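Local atomic coordinates of phosphodiesterase (Candida albicans, PDB entry 6CPU), a protein that is a largely helical, metal-binding member of the cyclic nucleotide phosphodiesterase family, in the HD superfamily, with zinc and magnesium ions bound. Residues 524-538 against 558-570. Residues are numbered along the deposited sequence; the frame is centred on the assembly and turned at random.
Sequences DIHKGQIFFINLFAE and IMENKLFWLERAK
Segments 525-538 and 558-569 of two consecutive helices cross at 134° between their N-to-C directions, well short of antiparallel, their axes 9.0 Å apart at closest approach, with H526 and W565 nearest in the backbone. W565 is the knob of the interface, its indole set among I525, H526, Q529 and I530. CB of Q529 lies over the five-membered ring in a CH-pi contact, 3.8 Å from its centroid, while F564 of its own helix meets the opposite face. At the far end of the indole, CG2 of I525 reaches CH2 of W565 at 3.5 Å. The bend of Q529 at chi2 (-63°) lays CG as well as CB over the indole face, and a water in the ring plane at the indole edge joins OE1 to W565 NE1, donating to the first and accepting from the second.

These are the last two long helices of the chain, a helical hairpin that ends the all-helical catalytic domain of the phosphodiesterase fold. Helices 470-495 and 515-521 back the buried side around W565. The side chain of A537 is about 14 Å from the zinc ion.

Further along, CG2 of I533 and CG2 of I558 are pressed unusually close, 3.4 Å apart. K562, extended with CG anti to its backbone N (chi1 -171°), carries its aliphatic chain past I533 to two acceptors: NZ binds N534 OD1 at 2.7 Å, in the carbonyl plane, and donates to E538 OE1 at 2.8 Å on its syn lone pair, a hydrogen bond that is part of a salt bridge. Near the chain terminus, one face of the H526 ring is turned to R568 O and A569 N, with CD2 3.9 Å from A569 CB, and its buried ND1 finds no hydrogen-bond partner.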
ATOM      1  N   ASP A 524      27.263   5.532   6.168  1.00 65.23           N
ATOM      2  CA  ASP A 524      27.297   4.149   5.652  1.00 66.83           C
ATOM      3  C   ASP A 524      26.056   3.773   4.833  1.00 63.33           C
ATOM      4  O   ASP A 524      25.980   2.658   4.309  1.00 61.71           O
ATOM      5  CB  ASP A 524      27.648   3.094   6.737  1.00 70.30           C
ATOM      6  CG  ASP A 524      26.432   2.562   7.510  1.00 73.09           C
ATOM      7  OD1 ASP A 524      26.613   2.223   8.700  1.00 78.65           O
ATOM      8  OD2 ASP A 524      25.315   2.466   6.957  1.00 74.52           O
ATOM      9  N   ILE A 525      25.101   4.699   4.710  1.00 59.76           N
ATOM     10  CA  ILE A 525      23.995   4.548   3.756  1.00 55.20           C
ATOM     11  C   ILE A 525      24.538   4.185   2.378  1.00 53.15           C
ATOM     12  O   ILE A 525      23.954   3.363   1.671  1.00 51.11           O
ATOM     13  CB  ILE A 525      23.137   5.838   3.646  1.00 57.18           C
ATOM     14  CG1 ILE A 525      22.076   5.867   4.751  1.00 58.58           C
ATOM     15  CG2 ILE A 525      22.450   5.933   2.283  1.00 59.08           C
ATOM     16  CD1 ILE A 525      21.106   7.031   4.664  1.00 57.90           C
ATOM     17  N   HIS A 526      25.656   4.813   2.009  1.00 50.65           N
ATOM     18  CA  HIS A 526      26.286   4.616   0.710  1.00 49.40           C
ATOM     19  C   HIS A 526      26.493   3.153   0.305  1.00 49.26           C
ATOM     20  O   HIS A 526      26.337   2.811  -0.869  1.00 50.27           O
ATOM     21  CB  HIS A 526      27.628   5.374   0.648  1.00 50.46           C
ATOM     22  CG  HIS A 526      28.657   4.888   1.623  1.00 50.77           C
ATOM     23  ND1 HIS A 526      28.804   5.428   2.884  1.00 51.19           N
ATOM     24  CD2 HIS A 526      29.601   3.923   1.515  1.00 51.78           C
ATOM     25  CE1 HIS A 526      29.789   4.812   3.513  1.00 50.03           C
ATOM     26  NE2 HIS A 526      30.288   3.892   2.706  1.00 50.90           N
ATOM     27  N   LYS A 527      26.844   2.289   1.255  1.00 50.49           N
ATOM     28  CA  LYS A 527      27.208   0.913   0.892  1.00 52.46           C
ATOM     29  C   LYS A 527      26.000   0.024   0.590  1.00 50.93           C
ATOM     30  O   LYS A 527      26.097  -0.893  -0.228  1.00 52.86           O
ATOM     31  CB  LYS A 527      28.164   0.275   1.911  1.00 55.43           C
ATOM     32  CG  LYS A 527      27.646   0.092   3.324  1.00 56.97           C
ATOM     33  CD  LYS A 527      28.810  -0.152   4.272  1.00 58.87           C
ATOM     34  CE  LYS A 527      28.344  -0.350   5.704  1.00 60.75           C
ATOM     35  NZ  LYS A 527      29.416  -0.012   6.685  1.00 61.98           N
ATOM     36  N   GLY A 528      24.863   0.305   1.222  1.00 49.12           N
ATOM     37  CA  GLY A 528      23.609  -0.346   0.836  1.00 47.49           C
ATOM     38  C   GLY A 528      23.227  -0.016  -0.599  1.00 45.45           C
ATOM     39  O   GLY A 528      22.782  -0.885  -1.350  1.00 44.72           O
ATOM     40  N   GLN A 529      23.434   1.240  -0.989  1.00 45.07           N
ATOM     41  CA  GLN A 529      23.034   1.725  -2.312  1.00 43.11           C
ATOM     42  C   GLN A 529      23.935   1.196  -3.431  1.00 43.34           C
ATOM     43  O   GLN A 529      23.451   0.859  -4.513  1.00 40.63           O
ATOM     44  CB  GLN A 529      23.022   3.260  -2.338  1.00 43.35           C
ATOM     45  CG  GLN A 529      22.072   3.906  -1.341  1.00 44.12           C
ATOM     46  CD  GLN A 529      20.621   3.557  -1.614  1.00 44.16           C
ATOM     47  OE1 GLN A 529      20.093   3.841  -2.690  1.00 43.53           O
ATOM     48  NE2 GLN A 529      19.974   2.918  -0.650  1.00 45.81           N
ATOM     49  N   ILE A 530      25.243   1.130  -3.177  1.00 44.70           N
ATOM     50  CA  ILE A 530      26.185   0.581  -4.162  1.00 44.98           C
ATOM     51  C   ILE A 530      25.895  -0.902  -4.382  1.00 44.86           C
ATOM     52  O   ILE A 530      25.767  -1.347  -5.523  1.00 44.72           O
ATOM     53  CB  ILE A 530      27.657   0.789  -3.731  1.00 47.99           C
ATOM     54  CG1 ILE A 530      28.005   2.284  -3.748  1.00 48.17           C
ATOM     55  CG2 ILE A 530      28.609   0.019  -4.644  1.00 46.50           C
ATOM     56  CD1 ILE A 530      29.211   2.648  -2.905  1.00 48.66           C
ATOM     57  N   PHE A 531      25.767  -1.650  -3.284  1.00 48.53           N
ATOM     58  CA  PHE A 531      25.397  -3.069  -3.332  1.00 48.84           C
ATOM     59  C   PHE A 531      24.184  -3.275  -4.239  1.00 46.46           C
ATOM     60  O   PHE A 531      24.237  -4.053  -5.195  1.00 43.68           O
ATOM     61  CB  PHE A 531      25.110  -3.580  -1.907  1.00 53.34           C
ATOM     62  CG  PHE A 531      24.646  -5.020  -1.839  1.00 57.95           C
ATOM     63  CD1 PHE A 531      25.545  -6.044  -1.554  1.00 59.04           C
ATOM     64  CD2 PHE A 531      23.304  -5.350  -2.034  1.00 59.35           C
ATOM     65  CE1 PHE A 531      25.121  -7.362  -1.482  1.00 60.47           C
ATOM     66  CE2 PHE A 531      22.877  -6.668  -1.967  1.00 60.07           C
ATOM     67  CZ  PHE A 531      23.786  -7.675  -1.689  1.00 60.24           C
ATOM     68  N   PHE A 532      23.104  -2.547  -3.951  1.00 45.49           N
ATOM     69  CA  PHE A 532      21.839  -2.727  -4.670  1.00 45.07           C
ATOM     70  C   PHE A 532      21.896  -2.303  -6.137  1.00 43.05           C
ATOM     71  O   PHE A 532      21.332  -2.979  -7.003  1.00 40.77           O
ATOM     72  CB  PHE A 532      20.695  -1.993  -3.959  1.00 45.77           C
ATOM     73  CG  PHE A 532      19.345  -2.323  -4.517  1.00 45.60           C
ATOM     74  CD1 PHE A 532      18.685  -3.478  -4.123  1.00 44.87           C
ATOM     75  CD2 PHE A 532      18.746  -1.502  -5.469  1.00 45.52           C
ATOM     76  CE1 PHE A 532      17.448  -3.801  -4.652  1.00 43.89           C
ATOM     77  CE2 PHE A 532      17.508  -1.822  -6.003  1.00 43.95           C
ATOM     78  CZ  PHE A 532      16.856  -2.972  -5.590  1.00 44.77           C
ATOM     79  N   ILE A 533      22.568  -1.189  -6.417  1.00 42.98           N
ATOM     80  CA  ILE A 533      22.705  -0.706  -7.794  1.00 45.01           C
ATOM     81  C   ILE A 533      23.511  -1.680  -8.659  1.00 46.77           C
ATOM     82  O   ILE A 533      23.109  -2.000  -9.779  1.00 47.93           O
ATOM     83  CB  ILE A 533      23.343   0.700  -7.843  1.00 45.05           C
ATOM     84  CG1 ILE A 533      22.360   1.737  -7.291  1.00 43.65           C
ATOM     85  CG2 ILE A 533      23.747   1.067  -9.272  1.00 45.19           C
ATOM     86  CD1 ILE A 533      23.012   3.021  -6.834  1.00 43.66           C
ATOM     87  N   ASN A 534      24.639  -2.151  -8.138  1.00 50.94           N
ATOM     88  CA  ASN A 534      25.479  -3.100  -8.877  1.00 54.20           C
ATOM     89  C   ASN A 534      24.792  -4.444  -9.090  1.00 54.64           C
ATOM     90  O   ASN A 534      24.714  -4.934 -10.215  1.00 57.19           O
ATOM     91  CB  ASN A 534      26.829  -3.300  -8.174  1.00 54.39           C
ATOM     92  CG  ASN A 534      27.780  -2.133  -8.389  1.00 54.98           C
ATOM     93  OD1 ASN A 534      27.768  -1.495  -9.442  1.00 53.91           O
ATOM     94  ND2 ASN A 534      28.616  -1.856  -7.393  1.00 56.53           N
ATOM     95  N   LEU A 535      24.271  -5.022  -8.013  1.00 55.25           N
ATOM     96  CA  LEU A 535      23.732  -6.375  -8.072  1.00 56.56           C
ATOM     97  C   LEU A 535      22.323  -6.485  -8.662  1.00 53.38           C
ATOM     98  O   LEU A 535      21.955  -7.560  -9.122  1.00 54.47           O
ATOM     99  CB  LEU A 535      23.802  -7.029  -6.688  1.00 60.29           C
ATOM    100  CG  LEU A 535      25.249  -7.299  -6.238  1.00 63.89           C
ATOM    101  CD1 LEU A 535      25.384  -7.308  -4.723  1.00 65.14           C
ATOM    102  CD2 LEU A 535      25.775  -8.603  -6.831  1.00 64.61           C
ATOM    103  N   PHE A 536      21.543  -5.399  -8.672  1.00 51.88           N
ATOM    104  CA  PHE A 536      20.170  -5.443  -9.224  1.00 50.43           C
ATOM    105  C   PHE A 536      19.780  -4.308 -10.187  1.00 48.17           C
ATOM    106  O   PHE A 536      19.398  -4.571 -11.327  1.00 47.42           O
ATOM    107  CB  PHE A 536      19.134  -5.515  -8.089  1.00 50.95           C
ATOM    108  CG  PHE A 536      19.266  -6.738  -7.219  1.00 51.36           C
ATOM    109  CD1 PHE A 536      19.083  -8.005  -7.751  1.00 52.47           C
ATOM    110  CD2 PHE A 536      19.567  -6.620  -5.867  1.00 53.25           C
ATOM    111  CE1 PHE A 536      19.208  -9.132  -6.955  1.00 52.81           C
ATOM    112  CE2 PHE A 536      19.693  -7.744  -5.064  1.00 53.43           C
ATOM    113  CZ  PHE A 536      19.512  -9.002  -5.611  1.00 53.41           C
ATOM    114  N   ALA A 537      19.857  -3.058  -9.734  1.00 47.32           N
ATOM    115  CA  ALA A 537      19.199  -1.945 -10.437  1.00 46.82           C
ATOM    116  C   ALA A 537      19.826  -1.600 -11.787  1.00 47.55           C
ATOM    117  O   ALA A 537      19.127  -1.542 -12.810  1.00 45.98           O
ATOM    118  CB  ALA A 537      19.165  -0.709  -9.553  1.00 46.59           C
ATOM    119  N   GLU A 538      21.136  -1.365 -11.784  1.00 48.76           N
ATOM    120  CA  GLU A 538      21.850  -0.965 -13.000  1.00 48.34           C
ATOM    121  C   GLU A 538      21.467  -1.864 -14.168  1.00 46.38           C
ATOM    122  O   GLU A 538      21.067  -1.373 -15.218  1.00 43.11           O
ATOM    123  CB  GLU A 538      23.366  -0.984 -12.779  1.00 51.37           C
ATOM    124  CG  GLU A 538      24.169  -0.337 -13.901  1.00 52.84           C
ATOM    125  CD  GLU A 538      25.528   0.173 -13.449  1.00 55.15           C
ATOM    126  OE1 GLU A 538      26.042  -0.293 -12.409  1.00 54.96           O
ATOM    127  OE2 GLU A 538      26.089   1.049 -14.140  1.00 58.06           O
ATOM    128  N   ILE A 558      20.578   6.824 -11.912  1.00 44.44           N
ATOM    129  CA  ILE A 558      21.289   5.762 -11.187  1.00 45.25           C
ATOM    130  C   ILE A 558      22.797   6.021 -11.192  1.00 45.47           C
ATOM    131  O   ILE A 558      23.451   5.949 -10.150  1.00 43.84           O
ATOM    132  CB  ILE A 558      21.019   4.363 -11.776  1.00 47.07           C
ATOM    133  CG1 ILE A 558      19.573   3.939 -11.515  1.00 48.19           C
ATOM    134  CG2 ILE A 558      21.958   3.331 -11.152  1.00 47.37           C
ATOM    135  CD1 ILE A 558      19.084   2.853 -12.451  1.00 49.64           C
ATOM    136  N   MET A 559      23.339   6.334 -12.365  1.00 48.83           N
ATOM    137  CA  MET A 559      24.775   6.609 -12.488  1.00 52.27           C
ATOM    138  C   MET A 559      25.181   7.825 -11.650  1.00 50.73           C
ATOM    139  O   MET A 559      26.117   7.743 -10.855  1.00 46.80           O
ATOM    140  CB  MET A 559      25.175   6.806 -13.954  1.00 56.21           C
ATOM    141  CG  MET A 559      26.682   6.782 -14.189  1.00 60.11           C
ATOM    142  SD  MET A 559      27.421   5.158 -13.910  1.00 64.84           S
ATOM    143  CE  MET A 559      27.086   4.373 -15.489  1.00 65.01           C
ATOM    144  N   GLU A 560      24.457   8.936 -11.804  1.00 51.39           N
ATOM    145  CA  GLU A 560      24.715  10.141 -11.006  1.00 51.44           C
ATOM    146  C   GLU A 560      24.717   9.839  -9.505  1.00 50.73           C
ATOM    147  O   GLU A 560      25.630  10.249  -8.777  1.00 49.63           O
ATOM    148  CB  GLU A 560      23.682  11.233 -11.312  1.00 54.76           C
ATOM    149  CG  GLU A 560      23.832  11.865 -12.687  1.00 57.84           C
ATOM    150  CD  GLU A 560      22.858  13.005 -12.923  1.00 61.72           C
ATOM    151  OE1 GLU A 560      22.823  13.938 -12.090  1.00 63.43           O
ATOM    152  OE2 GLU A 560      22.135  12.972 -13.947  1.00 65.53           O
ATOM    153  N   ASN A 561      23.694   9.120  -9.043  1.00 47.11           N
ATOM    154  CA  ASN A 561      23.634   8.699  -7.646  1.00 45.16           C
ATOM    155  C   ASN A 561      24.790   7.767  -7.278  1.00 43.63           C
ATOM    156  O   ASN A 561      25.376   7.901  -6.208  1.00 44.21           O
ATOM    157  CB  ASN A 561      22.292   8.011  -7.340  1.00 45.53           C
ATOM    158  CG  ASN A 561      21.118   8.980  -7.336  1.00 45.49           C
ATOM    159  OD1 ASN A 561      21.284  10.179  -7.101  1.00 41.54           O
ATOM    160  ND2 ASN A 561      19.915   8.453  -7.575  1.00 44.97           N
ATOM    161  N   LYS A 562      25.107   6.826  -8.162  1.00 47.37           N
ATOM    162  CA  LYS A 562      26.197   5.868  -7.924  1.00 50.75           C
ATOM    163  C   LYS A 562      27.536   6.583  -7.733  1.00 51.19           C
ATOM    164  O   LYS A 562      28.277   6.285  -6.794  1.00 51.39           O
ATOM    165  CB  LYS A 562      26.298   4.871  -9.081  1.00 52.68           C
ATOM    166  CG  LYS A 562      27.246   3.707  -8.830  1.00 55.04           C
ATOM    167  CD  LYS A 562      27.226   2.737  -9.999  1.00 56.48           C
ATOM    168  CE  LYS A 562      28.269   1.645  -9.830  1.00 58.39           C
ATOM    169  NZ  LYS A 562      28.251   0.689 -10.971  1.00 59.39           N
ATOM    170  N   LEU A 563      27.828   7.531  -8.618  1.00 52.47           N
ATOM    171  CA  LEU A 563      29.057   8.322  -8.528  1.00 53.84           C
ATOM    172  C   LEU A 563      29.168   9.029  -7.183  1.00 53.22           C
ATOM    173  O   LEU A 563      30.233   9.030  -6.568  1.00 54.73           O
ATOM    174  CB  LEU A 563      29.131   9.344  -9.666  1.00 55.36           C
ATOM    175  CG  LEU A 563      29.303   8.773 -11.079  1.00 56.89           C
ATOM    176  CD1 LEU A 563      29.285   9.895 -12.107  1.00 56.47           C
ATOM    177  CD2 LEU A 563      30.582   7.948 -11.185  1.00 57.29           C
ATOM    178  N   PHE A 564      28.063   9.610  -6.721  1.00 52.17           N
ATOM    179  CA  PHE A 564      28.040  10.300  -5.434  1.00 50.57           C
ATOM    180  C   PHE A 564      28.297   9.336  -4.284  1.00 51.21           C
ATOM    181  O   PHE A 564      29.033   9.654  -3.352  1.00 52.79           O
ATOM    182  CB  PHE A 564      26.693  11.009  -5.223  1.00 50.16           C
ATOM    183  CG  PHE A 564      26.574  11.699  -3.892  1.00 49.98           C
ATOM    184  CD1 PHE A 564      26.887  13.044  -3.761  1.00 49.47           C
ATOM    185  CD2 PHE A 564      26.156  11.002  -2.766  1.00 48.71           C
ATOM    186  CE1 PHE A 564      26.785  13.680  -2.536  1.00 48.45           C
ATOM    187  CE2 PHE A 564      26.055  11.630  -1.540  1.00 48.29           C
ATOM    188  CZ  PHE A 564      26.366  12.973  -1.425  1.00 49.52           C
ATOM    189  N   TRP A 565      27.659   8.168  -4.333  1.00 53.04           N
ATOM    190  CA  TRP A 565      27.818   7.177  -3.272  1.00 51.55           C
ATOM    191  C   TRP A 565      29.232   6.607  -3.280  1.00 50.92           C
ATOM    192  O   TRP A 565      29.819   6.393  -2.219  1.00 48.17           O
ATOM    193  CB  TRP A 565      26.783   6.049  -3.396  1.00 50.71           C
ATOM    194  CG  TRP A 565      25.353   6.488  -3.128  1.00 47.83           C
ATOM    195  CD1 TRP A 565      24.274   6.308  -3.946  1.00 46.37           C
ATOM    196  CD2 TRP A 565      24.864   7.173  -1.965  1.00 44.89           C
ATOM    197  NE1 TRP A 565      23.145   6.838  -3.366  1.00 43.94           N
ATOM    198  CE2 TRP A 565      23.481   7.374  -2.150  1.00 44.63           C
ATOM    199  CE3 TRP A 565      25.461   7.633  -0.786  1.00 45.33           C
ATOM    200  CZ2 TRP A 565      22.686   8.020  -1.200  1.00 44.71           C
ATOM    201  CZ3 TRP A 565      24.672   8.270   0.158  1.00 45.51           C
ATOM    202  CH2 TRP A 565      23.296   8.456  -0.054  1.00 45.25           C
ATOM    203  N   LEU A 566      29.763   6.358  -4.477  1.00 53.16           N
ATOM    204  CA  LEU A 566      31.178   5.982  -4.643  1.00 57.03           C
ATOM    205  C   LEU A 566      32.118   7.041  -4.057  1.00 61.12           C
ATOM    206  O   LEU A 566      33.074   6.706  -3.354  1.00 62.84           O
ATOM    207  CB  LEU A 566      31.511   5.766  -6.121  1.00 54.77           C
ATOM    208  CG  LEU A 566      30.990   4.475  -6.751  1.00 53.98           C
ATOM    209  CD1 LEU A 566      31.055   4.553  -8.270  1.00 53.59           C
ATOM    210  CD2 LEU A 566      31.758   3.268  -6.231  1.00 54.08           C
ATOM    211  N   GLU A 567      31.827   8.312  -4.339  1.00 66.72           N
ATOM    212  CA  GLU A 567      32.636   9.437  -3.853  1.00 70.33           C
ATOM    213  C   GLU A 567      32.785   9.491  -2.334  1.00 71.84           C
ATOM    214  O   GLU A 567      33.833   9.897  -1.837  1.00 76.29           O
ATOM    215  CB  GLU A 567      32.080  10.778  -4.359  1.00 72.70           C
ATOM    216  CG  GLU A 567      32.544  11.168  -5.756  1.00 75.03           C
ATOM    217  CD  GLU A 567      33.903  11.852  -5.768  1.00 78.91           C
ATOM    218  OE1 GLU A 567      34.753  11.527  -4.907  1.00 78.54           O
ATOM    219  OE2 GLU A 567      34.125  12.720  -6.644  1.00 81.92           O
ATOM    220  N   ARG A 568      31.753   9.097  -1.594  1.00 73.07           N
ATOM    221  CA  ARG A 568      31.858   9.096  -0.129  1.00 74.50           C
ATOM    222  C   ARG A 568      32.163   7.715   0.465  1.00 72.90           C
ATOM    223  O   ARG A 568      32.389   7.606   1.671  1.00 70.92           O
ATOM    224  CB  ARG A 568      30.646   9.750   0.546  1.00 77.26           C
ATOM    225  CG  ARG A 568      29.274   9.259   0.109  1.00 78.09           C
ATOM    226  CD  ARG A 568      28.331   9.167   1.300  1.00 80.67           C
ATOM    227  NE  ARG A 568      28.603  10.183   2.320  1.00 82.11           N
ATOM    228  CZ  ARG A 568      28.373  10.037   3.628  1.00 86.04           C
ATOM    229  NH1 ARG A 568      27.851   8.911   4.121  1.00 85.80           N
ATOM    230  NH2 ARG A 568      28.670  11.032   4.459  1.00 86.64           N
ATOM    231  N   ALA A 569      32.180   6.672  -0.368  1.00 73.38           N
ATOM    232  CA  ALA A 569      32.826   5.408   0.011  1.00 75.95           C
ATOM    233  C   ALA A 569      34.320   5.688   0.155  1.00 77.33           C
ATOM    234  O   ALA A 569      34.968   5.211   1.085  1.00 78.04           O
ATOM    235  CB  ALA A 569      32.578   4.324  -1.030  1.00 75.36           C
ATOM    236  N   LYS A 570      34.846   6.470  -0.786  1.00 79.28           N
ATOM    237  CA  LYS A 570      36.169   7.087  -0.676  1.00 79.91           C
ATOM    238  C   LYS A 570      36.178   8.070   0.503  1.00 79.60           C
ATOM    239  O   LYS A 570      35.659   9.184   0.418  1.00 78.14           O
ATOM    240  CB  LYS A 570      36.506   7.805  -1.996  1.00 80.68           C
ATOM    241  CG  LYS A 570      37.780   8.641  -2.014  1.00 82.48           C
ATOM    242  CD  LYS A 570      39.004   7.836  -2.426  1.00 82.66           C
ATOM    243  CE  LYS A 570      40.213   8.744  -2.600  1.00 82.49           C
ATOM    244  NZ  LYS A 570      41.446   7.989  -2.951  1.00 82.73           N
TER
HETATM  245  O   HOH W   1      20.567   6.060  -4.528  1.00 37.72           O